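Local coordinates for protein nidogen-1 (Mus musculus, PDB 1GL4) that binds laminin, collagen IV and perlecan in basement membranes, this G2 fragment pairing an EGF-like domain with a perlecan-binding beta-barrel, at residues A[14-19]-A[40-44]; A[24-29]-A[236-240]; A[103-107]-A[224-228]; A[111-115]-A[130-136]; A[188-194]-A[247-253]. One frame throughout, in Å; residues are numbered along the deposited sequence.

The five contacts trace the G2 fragment from its EGF-like domain into its beta-barrel. Contact 1 lies within the EGF-like domain, and contact 2, centred about 16 Å away, ties that domain by a disulfide to the loop after strand 221-232. Contacts 3, 4 and 5 belong to the barrel: residues 103-107 and helix 107-115 run inside it, meeting strands 221-232 and 133-142, while contact 5 pairs two strands of its wall. Along the chain, contacts 3 and 4 are nested within the long loop closed by contact 2. Glu133 of contact 4 reaches Arg41 and Gln42 of contact 1, a second junction between the domains. Inside the barrel, Trp114 packs on Tyr192 of contact 5, helix against wall.

Contact 1: A[14-19]-A[40-44]; sequences QCSVHA and GRQCV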
# COMPACT_ATOMS: atom_id res chain seq x y z
N GLN A 14 24.97 12.48 6.87
CA GLN A 14 24.49 11.26 6.23
C GLN A 14 23.25 10.74 6.95
O GLN A 14 22.43 10.03 6.37
CB GLN A 14 25.58 10.18 6.24
CG GLN A 14 26.79 10.50 5.39
CD GLN A 14 26.46 10.55 3.91
OE1 GLN A 14 25.73 11.44 3.46
NE2 GLN A 14 27.00 9.61 3.15
N CYS A 15 23.12 11.11 8.22
CA CYS A 15 21.99 10.68 9.04
C CYS A 15 20.76 11.58 8.87
O CYS A 15 20.86 12.70 8.37
CB CYS A 15 22.38 10.68 10.52
SG CYS A 15 23.72 9.55 11.02
N SER A 16 19.61 11.06 9.29
CA SER A 16 18.37 11.82 9.24
C SER A 16 18.49 12.89 10.32
O SER A 16 19.20 12.69 11.31
CB SER A 16 17.18 10.90 9.55
OG SER A 16 16.01 11.65 9.83
N VAL A 17 17.81 14.01 10.15
CA VAL A 17 17.87 15.06 11.16
C VAL A 17 17.20 14.57 12.44
O VAL A 17 17.43 15.10 13.52
CB VAL A 17 17.16 16.36 10.69
CG1 VAL A 17 17.83 16.88 9.42
CG2 VAL A 17 15.69 16.10 10.45
N HIS A 18 16.38 13.53 12.30
CA HIS A 18 15.68 12.96 13.44
C HIS A 18 16.42 11.73 13.98
O HIS A 18 15.82 10.88 14.63
CB HIS A 18 14.26 12.55 13.05
CG HIS A 18 13.42 13.67 12.53
ND1 HIS A 18 13.14 14.80 13.28
CD2 HIS A 18 12.76 13.83 11.36
CE1 HIS A 18 12.35 15.60 12.58
NE2 HIS A 18 12.11 15.04 11.41
N ALA A 19 17.72 11.66 13.71
CA ALA A 19 18.52 10.52 14.16
C ALA A 19 19.81 10.91 14.88
O ALA A 19 20.28 12.04 14.78
CB ALA A 19 18.85 9.62 12.98
N GLY A 40 17.60 5.17 10.69
CA GLY A 40 18.65 6.14 10.99
C GLY A 40 18.92 7.11 9.85
O GLY A 40 19.04 8.32 10.08
N ARG A 41 19.02 6.59 8.63
CA ARG A 41 19.26 7.43 7.46
C ARG A 41 17.95 8.09 7.05
O ARG A 41 17.94 9.18 6.48
CB ARG A 41 19.79 6.58 6.30
CG ARG A 41 21.26 6.18 6.42
CD ARG A 41 21.65 5.20 5.33
NE ARG A 41 21.33 5.71 4.00
CZ ARG A 41 22.03 6.65 3.36
NH1 ARG A 41 23.11 7.18 3.93
NH2 ARG A 41 21.64 7.06 2.16
N GLN A 42 16.84 7.42 7.35
CA GLN A 42 15.50 7.90 7.03
C GLN A 42 14.62 7.62 8.25
O GLN A 42 14.60 6.49 8.76
CB GLN A 42 14.93 7.15 5.81
CG GLN A 42 15.85 7.06 4.59
CD GLN A 42 15.95 8.36 3.81
OE1 GLN A 42 15.05 9.18 3.84
NE2 GLN A 42 17.05 8.53 3.08
N CYS A 43 13.91 8.64 8.73
CA CYS A 43 13.04 8.49 9.90
C CYS A 43 11.73 9.26 9.73
O CYS A 43 11.71 10.31 9.10
CB CYS A 43 13.75 9.01 11.16
SG CYS A 43 15.37 8.27 11.53
N VAL A 44 10.64 8.72 10.28
CA VAL A 44 9.33 9.38 10.23
C VAL A 44 8.70 9.30 11.62
O VAL A 44 8.93 8.35 12.37
CB VAL A 44 8.38 8.73 9.19
CG1 VAL A 44 8.95 8.88 7.79
CG2 VAL A 44 8.16 7.26 9.53
O HOH W 1 14.43 11.31 7.61
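Ser16 and Cys43 face each other across this contact, and the orientation of the serine hydroxyl organises much of what surrounds them. Chi1 of 166° sets OG opposite the serine's own nitrogen and beside its carbonyl carbon, where it lies 3.7 Å from Cys43 CB. There it accepts the N-H of His18 in an ST turn, and a water 2.7 Å from Ser16 OG also takes the N-H of Cys43, bridging the two segments. The serine backbone makes the direct link: Ser16 N donates to Gly40 O at 2.9 Å, the N-H pointing at the oxygen with an angle of 162°. Ala19 CB comes up against the same carbonyl, 3.2 Å from Gly40 O, and is also 4.0 Å from Cys43 SG. His18 adds its CB to Cys43 CB at 4.0 Å, while its ring stacks on Tyr36. Arg41 starts away from the opposite segment and bends at chi3 so that its end passes the carbonyl of Gln14, but its charge is held by Glu133 of the barrel. Replacing Ser16 with an alanine would probably leave the bridging water without one of its holders and the His18 N-H without its side-chain acceptor. Cys15-Cys30 and Cys32-Cys43, with Cys8-Cys21, make the 1-3, 2-4, 5-6 disulfide pattern of the EGF-like domain, once the interdomain Cys29 is set aside.

Contact 2: A[24-29]-A[236-240]; sequences YATGFC and CAHDD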
# COMPACT_ATOMS: atom_id res chain seq x y z
N TYR A 24 32.14 3.90 15.69
CA TYR A 24 32.57 2.55 16.02
C TYR A 24 33.95 2.32 15.43
O TYR A 24 34.45 3.13 14.65
CB TYR A 24 31.59 1.51 15.47
CG TYR A 24 30.18 1.66 16.01
CD1 TYR A 24 29.32 2.63 15.51
CD2 TYR A 24 29.73 0.86 17.06
CE1 TYR A 24 28.03 2.79 16.03
CE2 TYR A 24 28.45 1.02 17.60
CZ TYR A 24 27.61 1.99 17.07
OH TYR A 24 26.35 2.16 17.59
N ALA A 25 34.57 1.20 15.80
CA ALA A 25 35.90 0.86 15.33
C ALA A 25 36.07 1.09 13.83
O ALA A 25 36.95 1.85 13.41
CB ALA A 25 36.21 -0.59 15.67
N THR A 26 35.22 0.46 13.03
CA THR A 26 35.29 0.56 11.58
C THR A 26 34.49 1.69 10.94
O THR A 26 34.71 2.02 9.77
CB THR A 26 34.86 -0.76 10.92
OG1 THR A 26 33.58 -1.15 11.43
CG2 THR A 26 35.88 -1.85 11.21
N GLY A 27 33.57 2.28 11.69
CA GLY A 27 32.77 3.36 11.13
C GLY A 27 31.64 3.81 12.02
O GLY A 27 31.59 3.46 13.20
N PHE A 28 30.72 4.59 11.46
CA PHE A 28 29.59 5.10 12.23
C PHE A 28 28.26 4.57 11.68
O PHE A 28 28.19 4.09 10.55
CB PHE A 28 29.56 6.62 12.18
CG PHE A 28 29.23 7.17 10.82
CD1 PHE A 28 30.20 7.22 9.82
CD2 PHE A 28 27.94 7.60 10.52
CE1 PHE A 28 29.89 7.69 8.55
CE2 PHE A 28 27.62 8.06 9.25
CZ PHE A 28 28.59 8.11 8.26
N CYS A 29 27.22 4.66 12.50
CA CYS A 29 25.87 4.24 12.14
C CYS A 29 24.87 5.26 12.66
O CYS A 29 25.13 5.96 13.65
CB CYS A 29 25.54 2.86 12.73
SG CYS A 29 26.53 1.48 12.08
N CYS A 236 23.78 -0.87 8.05
CA CYS A 236 25.05 -0.38 8.57
C CYS A 236 25.92 -1.55 9.02
O CYS A 236 25.52 -2.35 9.86
CB CYS A 236 24.82 0.60 9.72
SG CYS A 236 26.29 1.63 10.07
N ALA A 237 27.12 -1.63 8.44
CA ALA A 237 28.05 -2.72 8.74
C ALA A 237 28.89 -2.53 10.00
O ALA A 237 29.88 -3.22 10.21
CB ALA A 237 28.97 -2.95 7.54
N HIS A 238 28.48 -1.59 10.85
CA HIS A 238 29.20 -1.34 12.09
C HIS A 238 28.24 -1.64 13.23
O HIS A 238 27.20 -2.27 13.02
CB HIS A 238 29.68 0.12 12.12
CG HIS A 238 30.36 0.55 10.85
ND1 HIS A 238 31.52 -0.04 10.40
CD2 HIS A 238 30.00 1.46 9.91
CE1 HIS A 238 31.86 0.50 9.24
NE2 HIS A 238 30.95 1.41 8.92
N ASP A 239 28.57 -1.20 14.44
CA ASP A 239 27.72 -1.45 15.59
C ASP A 239 27.65 -2.95 15.81
O ASP A 239 26.61 -3.59 15.62
CB ASP A 239 26.31 -0.90 15.34
CG ASP A 239 25.43 -0.96 16.57
OD1 ASP A 239 25.26 -2.06 17.14
OD2 ASP A 239 24.89 0.09 16.98
N ASP A 240 28.78 -3.52 16.22
CA ASP A 240 28.88 -4.95 16.47
C ASP A 240 27.77 -5.43 17.40
O ASP A 240 27.15 -6.47 17.16
CB ASP A 240 30.25 -5.29 17.07
CG ASP A 240 30.44 -6.78 17.28
OD1 ASP A 240 29.70 -7.37 18.09
OD2 ASP A 240 31.34 -7.36 16.63
O HOH W 2 33.04 -3.92 10.54
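Thr26 OG1 and His238 ND1 form a short hydrogen bond of 2.6 Å, either atom being a possible donor. The hydroxyl meets the imidazole at its edge, close to the ring plane, and a water also bound to Thr26 OG1 donates to the carbonyl of Ala237. At the other end, Tyr24 OH approaches Asp239 OD2 at 2.6 Å, a weak bond, and its proton may go to a competing acceptor. These two side chains run alongside each other in the same direction, with Asp239 CB over the tyrosine face, 3.9 Å from the ring centroid. Gly27 CA sits almost centrally over the His238 ring, 3.4 Å from its centroid and 7° off the normal; a CB at this glycine would run into the imidazole. The ring is therefore gripped at one edge by threonine and pressed on one face by backbone. His238 CB abuts the disulfide, 3.4 Å from Cys29 SG. The covalent link itself joins Cys29 SG to Cys236 SG at 2.0 Å, with chi3 of -90°, an unstrained value. Cys29 approaches with SG beside its own backbone N, Cys236 with SG anti to its own N (chi1 -162°). Since residues 24-29 belong to the EGF-like domain and residues 236-240 follow barrel strand 221-232, the chemistry implies a covalent interdomain link, reinforced by polar and CH-pi contacts that should limit movement between the domains.

Contact 3: A[103-107]-A[224-228]; sequences LPLAP and IYQWR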
# COMPACT_ATOMS: atom_id res chain seq x y z
N LEU A 103 -6.16 -6.09 -12.46
CA LEU A 103 -6.89 -6.16 -11.19
C LEU A 103 -6.38 -7.17 -10.16
O LEU A 103 -6.38 -6.89 -8.96
CB LEU A 103 -8.38 -6.41 -11.45
CG LEU A 103 -9.18 -5.18 -11.90
CD1 LEU A 103 -10.60 -5.58 -12.25
CD2 LEU A 103 -9.18 -4.14 -10.78
N PRO A 104 -5.94 -8.36 -10.60
CA PRO A 104 -5.45 -9.33 -9.62
C PRO A 104 -4.09 -8.98 -9.00
O PRO A 104 -3.70 -9.55 -7.99
CB PRO A 104 -5.36 -10.63 -10.43
CG PRO A 104 -6.30 -10.41 -11.58
CD PRO A 104 -6.06 -8.97 -11.93
N LEU A 105 -3.38 -8.03 -9.61
CA LEU A 105 -2.04 -7.66 -9.16
C LEU A 105 -1.93 -6.68 -7.99
O LEU A 105 -1.12 -5.75 -8.03
CB LEU A 105 -1.24 -7.13 -10.35
CG LEU A 105 -1.30 -8.02 -11.60
CD1 LEU A 105 -0.55 -7.35 -12.74
CD2 LEU A 105 -0.71 -9.38 -11.29
N ALA A 106 -2.70 -6.91 -6.94
CA ALA A 106 -2.67 -6.06 -5.76
C ALA A 106 -1.26 -5.89 -5.18
O ALA A 106 -0.95 -4.85 -4.60
CB ALA A 106 -3.61 -6.62 -4.70
N PRO A 107 -0.39 -6.92 -5.30
CA PRO A 107 0.97 -6.80 -4.77
C PRO A 107 1.78 -5.64 -5.34
O PRO A 107 2.86 -5.31 -4.82
CB PRO A 107 1.58 -8.16 -5.11
CG PRO A 107 0.41 -9.08 -4.96
CD PRO A 107 -0.68 -8.31 -5.68
N ILE A 224 -5.37 -19.30 -10.16
CA ILE A 224 -4.23 -19.32 -9.24
C ILE A 224 -2.97 -18.70 -9.82
O ILE A 224 -2.70 -18.84 -11.01
CB ILE A 224 -3.87 -20.78 -8.87
CG1 ILE A 224 -5.12 -21.52 -8.38
CG2 ILE A 224 -2.77 -20.81 -7.81
CD1 ILE A 224 -4.96 -23.04 -8.37
N TYR A 225 -2.20 -18.02 -8.98
CA TYR A 225 -0.93 -17.46 -9.43
C TYR A 225 0.12 -17.55 -8.33
O TYR A 225 -0.21 -17.66 -7.15
CB TYR A 225 -1.05 -16.02 -9.97
CG TYR A 225 -1.70 -14.94 -9.11
CD1 TYR A 225 -1.91 -13.67 -9.63
CD2 TYR A 225 -2.13 -15.18 -7.80
CE1 TYR A 225 -2.52 -12.66 -8.90
CE2 TYR A 225 -2.74 -14.16 -7.05
CZ TYR A 225 -2.93 -12.90 -7.61
OH TYR A 225 -3.55 -11.89 -6.91
N GLN A 226 1.39 -17.56 -8.74
CA GLN A 226 2.49 -17.66 -7.79
C GLN A 226 3.34 -16.41 -7.81
O GLN A 226 3.84 -16.01 -8.86
CB GLN A 226 3.38 -18.86 -8.11
CG GLN A 226 4.52 -19.05 -7.11
CD GLN A 226 5.50 -20.14 -7.52
OE1 GLN A 226 6.25 -19.99 -8.48
NE2 GLN A 226 5.50 -21.25 -6.78
N TRP A 227 3.49 -15.79 -6.64
CA TRP A 227 4.31 -14.59 -6.51
C TRP A 227 5.69 -14.94 -5.94
O TRP A 227 5.80 -15.68 -4.97
CB TRP A 227 3.62 -13.58 -5.59
CG TRP A 227 2.53 -12.84 -6.28
CD1 TRP A 227 1.23 -13.23 -6.41
CD2 TRP A 227 2.68 -11.64 -7.05
NE1 TRP A 227 0.55 -12.34 -7.22
CE2 TRP A 227 1.42 -11.36 -7.63
CE3 TRP A 227 3.75 -10.78 -7.31
CZ2 TRP A 227 1.21 -10.25 -8.45
CZ3 TRP A 227 3.54 -9.67 -8.13
CH2 TRP A 227 2.28 -9.42 -8.69
N ARG A 228 6.73 -14.41 -6.57
CA ARG A 228 8.11 -14.65 -6.15
C ARG A 228 8.82 -13.30 -6.09
O ARG A 228 8.78 -12.55 -7.06
CB ARG A 228 8.80 -15.57 -7.16
CG ARG A 228 8.09 -16.91 -7.41
CD ARG A 228 8.86 -17.79 -8.40
NE ARG A 228 8.90 -17.22 -9.75
CZ ARG A 228 7.88 -17.24 -10.61
NH1 ARG A 228 6.72 -17.80 -10.28
NH2 ARG A 228 8.02 -16.68 -11.80
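Inside the nidogen G2 beta-barrel, the turn leading into helix 107-115 rests on two aromatic residues of wall strand 221-232, Tyr225 and Trp227. Leu105 is the centre of an inverse gamma turn, and the prolines on both sides of it engage these rings. The only hydrogen bond between the segments runs from Tyr225 OH to Pro104 O at 2.6 Å, with the hydroxyl tilted 25° from the carbonyl plane. Chi1 of 54° places Tyr225 CG between its backbone N and carbonyl carbon, and Pro104 CB reaches Tyr225 CE1 at 3.8 Å. One face of the same ring carries the indole of its strand neighbour, with Trp227 NE1 3.4 Å above its plane, near the centre. The indole in turn offers a face to Pro107: CB stands over the six-membered ring, 3.8 Å from its centroid and only 6° off the normal, a direct CH-pi contact. Beyond the segments, Tyr207 meets Tyr225, Val140 of strand 133-142 touches both aromatics, and the arrangement is buried. Leu105 comes in from another direction, roughly at right angles to the indole, and its methyl group closes on the edge, Leu105 CD2 lying 3.5 Å from Trp227 CZ2.

Contact 4: A[111-115]-A[130-136]; sequences IIGWM and TGGEFTR
Phe134, on the inward side of wall strand 133-142, meets Trp114, Met115 and Ile111 of the central helix of the G2 barrel. Here the fit is close. The edge of Trp114 points at the phenylalanine face in a T-shaped pair, planes at 75° and centroids 5.8 Å apart. Met115 SD lies in the plane of the same ring, at its edge, a Met-aromatic contact with Phe134 CE2 at 3.9 Å; Ile111 CG1 also arrives at the edge. Phe155 stacks on Phe134 from strand 149-156. Toward the turn at residues 130-133 the touching thins: Met115 CE reaches Gly132 CA at 4.0 Å, and Trp114 only grazes the methyl group of Thr130. At the end of that turn, Glu133 points away from the helix and pairs with Arg41 of the EGF-like domain. Arg136 runs out extended at the other end, antiparallel to the Ile111 side chain alongside it. Its buried guanidinium bonds to Pro107 O and Gln229 OE1. A methionine in its place lacks these donors and would probably leave Pro107 O and Gln229 OE1 without their partner and the start of the helix less firmly tied to the wall. Ile111 lies over one face of that guanidinium, its CB 3.5 Å from Arg136 NH1.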
# COMPACT_ATOMS: atom_id res chain seq x y z
N ILE A 111 3.44 -3.98 -1.67
CA ILE A 111 4.79 -3.82 -1.12
C ILE A 111 4.78 -2.64 -0.15
O ILE A 111 5.53 -2.61 0.83
CB ILE A 111 5.84 -3.59 -2.24
CG1 ILE A 111 7.25 -3.50 -1.65
CG2 ILE A 111 5.51 -2.32 -3.01
CD1 ILE A 111 7.75 -4.81 -1.05
N ILE A 112 3.91 -1.66 -0.40
CA ILE A 112 3.82 -0.50 0.48
C ILE A 112 3.16 -0.91 1.80
O ILE A 112 3.45 -0.34 2.86
CB ILE A 112 3.02 0.63 -0.20
CG1 ILE A 112 3.74 1.06 -1.48
CG2 ILE A 112 2.87 1.82 0.75
CD1 ILE A 112 3.02 2.09 -2.31
N GLY A 113 2.28 -1.91 1.75
CA GLY A 113 1.64 -2.40 2.95
C GLY A 113 2.68 -3.13 3.79
O GLY A 113 2.66 -3.07 5.02
N TRP A 114 3.60 -3.81 3.12
CA TRP A 114 4.68 -4.53 3.80
C TRP A 114 5.58 -3.52 4.49
O TRP A 114 6.00 -3.72 5.63
CB TRP A 114 5.49 -5.34 2.77
CG TRP A 114 6.76 -5.95 3.33
CD1 TRP A 114 6.86 -7.04 4.13
CD2 TRP A 114 8.09 -5.46 3.14
NE1 TRP A 114 8.18 -7.26 4.47
CE2 TRP A 114 8.96 -6.30 3.87
CE3 TRP A 114 8.64 -4.38 2.43
CZ2 TRP A 114 10.34 -6.11 3.91
CZ3 TRP A 114 10.02 -4.18 2.47
CH2 TRP A 114 10.86 -5.05 3.20
N MET A 115 5.87 -2.41 3.81
CA MET A 115 6.72 -1.36 4.36
C MET A 115 6.18 -0.76 5.65
O MET A 115 6.95 -0.47 6.57
CB MET A 115 6.89 -0.22 3.35
CG MET A 115 7.76 -0.52 2.14
SD MET A 115 7.85 0.92 1.02
CE MET A 115 8.67 2.09 2.06
N THR A 130 14.51 -1.15 6.10
CA THR A 130 15.20 -0.51 4.96
C THR A 130 15.22 1.01 4.89
O THR A 130 15.98 1.58 4.10
CB THR A 130 14.59 -0.98 3.62
OG1 THR A 130 13.31 -0.36 3.45
CG2 THR A 130 14.41 -2.50 3.60
N GLY A 131 14.37 1.68 5.66
CA GLY A 131 14.33 3.13 5.60
C GLY A 131 13.77 3.59 4.26
O GLY A 131 13.95 4.74 3.85
N GLY A 132 13.08 2.69 3.56
CA GLY A 132 12.51 3.06 2.27
C GLY A 132 13.54 3.18 1.16
O GLY A 132 13.30 3.83 0.15
N GLU A 133 14.71 2.58 1.37
CA GLU A 133 15.78 2.59 0.39
C GLU A 133 16.05 1.13 0.05
O GLU A 133 16.76 0.45 0.77
CB GLU A 133 17.05 3.23 0.97
CG GLU A 133 16.90 4.68 1.42
CD GLU A 133 18.11 5.19 2.20
OE1 GLU A 133 18.50 4.56 3.21
OE2 GLU A 133 18.67 6.23 1.82
N PHE A 134 15.47 0.64 -1.05
CA PHE A 134 15.67 -0.75 -1.43
C PHE A 134 15.20 -1.03 -2.86
O PHE A 134 14.55 -0.20 -3.49
CB PHE A 134 14.93 -1.69 -0.46
CG PHE A 134 13.41 -1.58 -0.50
CD1 PHE A 134 12.65 -2.46 -1.26
CD2 PHE A 134 12.75 -0.61 0.25
CE1 PHE A 134 11.25 -2.38 -1.28
CE2 PHE A 134 11.35 -0.52 0.25
CZ PHE A 134 10.60 -1.41 -0.52
N THR A 135 15.57 -2.21 -3.36
CA THR A 135 15.18 -2.64 -4.70
C THR A 135 14.32 -3.89 -4.55
O THR A 135 14.64 -4.77 -3.75
CB THR A 135 16.40 -3.01 -5.57
OG1 THR A 135 17.26 -1.87 -5.70
CG2 THR A 135 15.95 -3.47 -6.95
N ARG A 136 13.24 -3.96 -5.32
CA ARG A 136 12.33 -5.10 -5.29
C ARG A 136 12.25 -5.72 -6.67
O ARG A 136 11.85 -5.06 -7.63
CB ARG A 136 10.92 -4.66 -4.86
CG ARG A 136 9.90 -5.81 -4.80
CD ARG A 136 8.46 -5.32 -5.04
NE ARG A 136 7.46 -6.32 -4.65
CZ ARG A 136 6.15 -6.19 -4.83
NH1 ARG A 136 5.66 -5.09 -5.40
NH2 ARG A 136 5.32 -7.14 -4.41

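Contact 5: A[188-194]-A[247-253]; sequences YTELYHY and STQQLSV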
# COMPACT_ATOMS: atom_id res chain seq x y z
N TYR A 188 -4.93 -13.51 3.51
CA TYR A 188 -3.84 -14.47 3.37
C TYR A 188 -2.61 -14.07 4.21
O TYR A 188 -2.54 -12.97 4.73
CB TYR A 188 -3.42 -14.59 1.90
CG TYR A 188 -2.85 -13.30 1.30
CD1 TYR A 188 -1.49 -13.01 1.38
CD2 TYR A 188 -3.69 -12.37 0.68
CE1 TYR A 188 -0.97 -11.82 0.86
CE2 TYR A 188 -3.17 -11.17 0.14
CZ TYR A 188 -1.81 -10.91 0.23
OH TYR A 188 -1.30 -9.75 -0.32
N THR A 189 -1.67 -14.99 4.33
CA THR A 189 -0.43 -14.75 5.07
C THR A 189 0.73 -15.05 4.13
O THR A 189 0.60 -15.87 3.22
CB THR A 189 -0.31 -15.66 6.32
OG1 THR A 189 -0.28 -17.03 5.91
CG2 THR A 189 -1.49 -15.44 7.27
N GLU A 190 1.86 -14.37 4.34
CA GLU A 190 3.06 -14.55 3.53
C GLU A 190 4.27 -14.61 4.44
O GLU A 190 4.34 -13.89 5.43
CB GLU A 190 3.30 -13.37 2.58
CG GLU A 190 2.42 -13.27 1.37
CD GLU A 190 2.91 -12.17 0.45
OE1 GLU A 190 3.04 -11.02 0.92
OE2 GLU A 190 3.18 -12.46 -0.74
N LEU A 191 5.24 -15.45 4.10
CA LEU A 191 6.46 -15.56 4.90
C LEU A 191 7.62 -14.84 4.21
O LEU A 191 7.89 -15.07 3.03
CB LEU A 191 6.82 -17.03 5.14
CG LEU A 191 5.78 -17.83 5.94
CD1 LEU A 191 6.27 -19.26 6.14
CD2 LEU A 191 5.53 -17.15 7.28
N TYR A 192 8.28 -13.97 4.95
CA TYR A 192 9.41 -13.21 4.44
C TYR A 192 10.68 -13.69 5.15
O TYR A 192 10.83 -13.51 6.36
CB TYR A 192 9.19 -11.71 4.68
CG TYR A 192 8.15 -11.09 3.77
CD1 TYR A 192 6.79 -11.40 3.90
CD2 TYR A 192 8.53 -10.24 2.73
CE1 TYR A 192 5.83 -10.87 3.01
CE2 TYR A 192 7.58 -9.72 1.83
CZ TYR A 192 6.23 -10.04 1.98
OH TYR A 192 5.31 -9.54 1.08
N HIS A 193 11.58 -14.29 4.38
CA HIS A 193 12.84 -14.83 4.89
C HIS A 193 14.00 -13.83 4.76
O HIS A 193 14.25 -13.29 3.68
CB HIS A 193 13.19 -16.12 4.14
CG HIS A 193 12.10 -17.15 4.18
ND1 HIS A 193 11.82 -17.90 5.30
CD2 HIS A 193 11.17 -17.50 3.25
CE1 HIS A 193 10.77 -18.66 5.07
NE2 HIS A 193 10.35 -18.44 3.83
N TYR A 194 14.71 -13.61 5.86
CA TYR A 194 15.84 -12.68 5.89
C TYR A 194 17.19 -13.38 6.01
O TYR A 194 17.33 -14.36 6.75
CB TYR A 194 15.70 -11.71 7.07
CG TYR A 194 16.97 -10.91 7.34
CD1 TYR A 194 17.31 -9.81 6.57
CD2 TYR A 194 17.87 -11.33 8.34
CE1 TYR A 194 18.51 -9.13 6.76
CE2 TYR A 194 19.08 -10.66 8.54
CZ TYR A 194 19.39 -9.56 7.75
OH TYR A 194 20.60 -8.91 7.91
N SER A 247 15.03 -14.52 11.35
CA SER A 247 15.29 -15.20 10.09
C SER A 247 14.01 -15.33 9.26
O SER A 247 14.07 -15.44 8.03
CB SER A 247 15.91 -16.58 10.34
OG SER A 247 15.21 -17.28 11.35
N THR A 248 12.86 -15.31 9.93
CA THR A 248 11.57 -15.41 9.25
C THR A 248 10.51 -14.58 9.96
O THR A 248 10.38 -14.65 11.19
CB THR A 248 11.07 -16.87 9.21
OG1 THR A 248 12.06 -17.71 8.59
CG2 THR A 248 9.77 -16.96 8.40
N GLN A 249 9.76 -13.78 9.20
CA GLN A 249 8.69 -12.96 9.75
C GLN A 249 7.42 -13.23 8.95
O GLN A 249 7.48 -13.50 7.75
CB GLN A 249 9.05 -11.47 9.69
CG GLN A 249 10.29 -11.10 10.51
CD GLN A 249 10.60 -9.61 10.48
OE1 GLN A 249 11.63 -9.17 11.00
NE2 GLN A 249 9.71 -8.83 9.88
N GLN A 250 6.26 -13.17 9.60
CA GLN A 250 5.01 -13.43 8.91
C GLN A 250 4.15 -12.19 8.69
O GLN A 250 3.86 -11.45 9.63
CB GLN A 250 4.20 -14.48 9.67
CG GLN A 250 2.80 -14.73 9.12
CD GLN A 250 2.03 -15.76 9.92
OE1 GLN A 250 0.84 -15.58 10.20
NE2 GLN A 250 2.69 -16.84 10.29
N LEU A 251 3.76 -11.97 7.44
CA LEU A 251 2.92 -10.83 7.10
C LEU A 251 1.48 -11.34 6.98
O LEU A 251 1.20 -12.26 6.20
CB LEU A 251 3.34 -10.20 5.76
CG LEU A 251 2.60 -8.93 5.34
CD1 LEU A 251 3.12 -7.75 6.16
CD2 LEU A 251 2.81 -8.64 3.85
N SER A 252 0.58 -10.76 7.76
CA SER A 252 -0.84 -11.13 7.73
C SER A 252 -1.59 -10.03 6.97
O SER A 252 -1.54 -8.86 7.35
CB SER A 252 -1.37 -11.28 9.16
OG SER A 252 -0.70 -12.33 9.84
N VAL A 253 -2.27 -10.43 5.90
CA VAL A 253 -3.00 -9.49 5.05
C VAL A 253 -4.51 -9.74 5.03
O VAL A 253 -4.95 -10.89 4.97
CB VAL A 253 -2.49 -9.57 3.60
CG1 VAL A 253 -3.19 -8.52 2.73
CG2 VAL A 253 -0.98 -9.38 3.56
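Tyr188 and Val253 begin an antiparallel pairing of strands 182-195 and 248-261, neighbours in the wall of the G2 beta-barrel. Backbone hydrogen bonds come first. Tyr188 with Val253, Glu190 with Leu251 and Tyr192 with Gln249 are hydrogen-bonded pairs, each joined by two N-H to O bonds; among them Tyr192 N to Gln249 O, at 2.9 Å, is almost straight at 178°. Tyr194 N adds a final bond to Ser247 O. Between these pairs CA-H groups also approach carbonyls, as at Thr189 CA and Leu251 O, 3.2 Å apart. Polar side-chain links are fewer. His193 ND1 and Thr248 OG1 share a weak bond of 3.3 Å on the face that also carries Leu191. Facing the barrel interior, Tyr192 OH donates to Glu190 OE1 at 2.7 Å from above the carboxylate plane, while the other oxygen of Glu190 pairs with Arg205. Apolar packing gathers on the face that carries Tyr188, Tyr192, Leu251 and Val253. Leu251, with CG anti to its N (chi1 -175°), lays CB and CD2 against Tyr192, whose ring stacks on Trp114 of the central helix. Val253 lies over one face of the Tyr188 ring, pointing the same way, its CB 3.8 Å from the ring centroid and 15° off the normal.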